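Local coordinates for acyl-coenzyme A oxidase 1 (Yarrowia lipolytica, PDB 5Y9D), which catalyses the FAD-dependent oxidation of acyl-CoA by molecular oxygen to a trans-2-enoyl-CoA and hydrogen peroxide in peroxisomal beta-oxidation, at residues R570-L573 with I574-Y578. Residues are numbered along the deposited sequence; the frame is centred on the assembly and turned at random.
Sequences RQHL and ISSFY
H572 and S576 meet one turn apart on the helix 558-581. The hydroxyl of S576 lies beside its own backbone N (chi1 -54°). From there S576 OG sits over the centre of one face of the H572 ring, 3.9 Å above its plane. The same S576 OG lies 2.6 Å from H572 O. S576 OG is also hydrogen-bonded to E377 of helix 355-391, so its one proton has two possible acceptors. H572 O takes the main-chain bond from S576 N at 2.8 Å.

On another side of the helix, R570 and I574 cross obliquely. The touch is aliphatic: R570 CG lies 3.9 Å from I574 CD1. I574 CG1 stays beside its own backbone N (chi1 -73°), which brings it back over the previous turn, 3.4 Å from R570 O. The guanidinium of R570 is hydrogen-bonded through NE to S603, forms a salt bridge through NH2 with E606 and makes a cation-pi contact with Y367.

The bonds from I574 N to R570 O, S575 N to Q571 O and F577 N to L573 O continue the i to i+4 main-chain hydrogen bonds of the helix. The pairs H572–S576 and R570–I574 are side-chain contacts of the same i to i+4 spacing, as in a regular alpha-helix. Through S575, I574 and F577, helix 558-581 packs against helices 519-544 and 589-606 of the C-terminal acyl-CoA oxidase region and against helix 355-391 of the C-alpha1 region.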
loop_
_atom_site.group_PDB
_atom_site.type_symbol
_atom_site.label_atom_id
_atom_site.label_comp_id
_atom_site.label_asym_id
_atom_site.label_seq_id
_atom_site.Cartn_x
_atom_site.Cartn_y
_atom_site.Cartn_z
ATOM N N ARG A 570 12.944 -13.725 -9.750
ATOM C CA ARG A 570 12.826 -12.801 -10.873
ATOM C C ARG A 570 13.394 -13.410 -12.159
ATOM O O ARG A 570 12.802 -13.239 -13.232
ATOM C CB ARG A 570 13.445 -11.442 -10.602
ATOM C CG ARG A 570 13.277 -10.477 -11.777
ATOM C CD ARG A 570 11.787 -10.189 -12.075
ATOM N NE ARG A 570 11.567 -8.745 -11.955
ATOM C CZ ARG A 570 10.969 -8.131 -10.944
ATOM N NH1 ARG A 570 10.412 -8.799 -9.951
ATOM N NH2 ARG A 570 10.904 -6.812 -10.953
ATOM N N GLN A 571 14.510 -14.140 -12.026
ATOM C CA GLN A 571 15.131 -14.893 -13.130
ATOM C C GLN A 571 14.205 -16.001 -13.659
ATOM O O GLN A 571 14.135 -16.257 -14.855
ATOM C CB GLN A 571 16.506 -15.454 -12.675
ATOM C CG GLN A 571 17.219 -16.384 -13.651
ATOM C CD GLN A 571 16.663 -17.796 -13.630
ATOM O OE1 GLN A 571 16.195 -18.289 -12.593
ATOM N NE2 GLN A 571 16.651 -18.432 -14.778
ATOM N N HIS A 572 13.491 -16.663 -12.772
ATOM C CA HIS A 572 12.538 -17.665 -13.199
ATOM C C HIS A 572 11.412 -17.098 -14.071
ATOM O O HIS A 572 10.984 -17.729 -15.068
ATOM C CB HIS A 572 11.924 -18.336 -11.990
ATOM C CG HIS A 572 11.234 -19.622 -12.305
ATOM N ND1 HIS A 572 11.891 -20.697 -12.855
ATOM C CD2 HIS A 572 9.957 -20.020 -12.112
ATOM C CE1 HIS A 572 11.045 -21.699 -13.007
ATOM N NE2 HIS A 572 9.867 -21.316 -12.556
ATOM N N LEU A 573 10.920 -15.920 -13.710
ATOM C CA LEU A 573 9.758 -15.373 -14.411
ATOM C C LEU A 573 10.163 -14.868 -15.763
ATOM O O LEU A 573 9.490 -15.153 -16.768
ATOM C CB LEU A 573 9.088 -14.262 -13.631
ATOM C CG LEU A 573 8.109 -14.701 -12.556
ATOM C CD1 LEU A 573 7.596 -13.437 -11.858
ATOM C CD2 LEU A 573 6.934 -15.508 -13.115
ATOM N N ILE A 574 11.258 -14.115 -15.784
ATOM C CA ILE A 574 11.834 -13.622 -17.034
ATOM C C ILE A 574 12.060 -14.816 -17.964
ATOM O O ILE A 574 11.608 -14.812 -19.102
ATOM C CB ILE A 574 13.146 -12.820 -16.777
ATOM C CG1 ILE A 574 12.804 -11.466 -16.145
ATOM C CG2 ILE A 574 13.994 -12.687 -18.057
ATOM C CD1 ILE A 574 14.013 -10.737 -15.596
ATOM N N SER A 575 12.687 -15.868 -17.447
ATOM C CA SER A 575 12.929 -17.071 -18.261
ATOM C C SER A 575 11.659 -17.732 -18.721
ATOM O O SER A 575 11.604 -18.198 -19.852
ATOM C CB SER A 575 13.752 -18.115 -17.512
ATOM O OG SER A 575 15.118 -17.852 -17.650
ATOM N N SER A 576 10.656 -17.812 -17.845
ATOM C CA SER A 576 9.402 -18.453 -18.218
ATOM C C SER A 576 8.642 -17.673 -19.289
ATOM O O SER A 576 7.994 -18.266 -20.133
ATOM C CB SER A 576 8.508 -18.668 -17.000
ATOM O OG SER A 576 9.210 -19.375 -15.994
ATOM N N PHE A 577 8.730 -16.354 -19.253
ATOM C CA PHE A 577 8.081 -15.517 -20.251
ATOM C C PHE A 577 8.682 -15.760 -21.619
ATOM O O PHE A 577 7.950 -15.950 -22.585
ATOM C CB PHE A 577 8.221 -14.039 -19.887
ATOM C CG PHE A 577 7.210 -13.135 -20.537
ATOM C CD1 PHE A 577 6.286 -13.603 -21.480
ATOM C CD2 PHE A 577 7.208 -11.792 -20.233
ATOM C CE1 PHE A 577 5.379 -12.750 -22.063
ATOM C CE2 PHE A 577 6.306 -10.933 -20.827
ATOM C CZ PHE A 577 5.381 -11.417 -21.734
ATOM N N TYR A 578 10.010 -15.782 -21.704
ATOM C CA TYR A 578 10.685 -16.077 -22.998
ATOM C C TYR A 578 10.394 -17.476 -23.536
ATOM O O TYR A 578 10.275 -17.666 -24.728
ATOM C CB TYR A 578 12.199 -15.921 -22.856
ATOM C CG TYR A 578 12.640 -14.495 -22.862
ATOM C CD1 TYR A 578 12.318 -13.669 -23.913
ATOM C CD2 TYR A 578 13.397 -13.969 -21.823
ATOM C CE1 TYR A 578 12.719 -12.355 -23.928
ATOM C CE2 TYR A 578 13.817 -12.651 -21.850
ATOM C CZ TYR A 578 13.474 -11.855 -22.917
ATOM O OH TYR A 578 13.859 -10.546 -22.967
#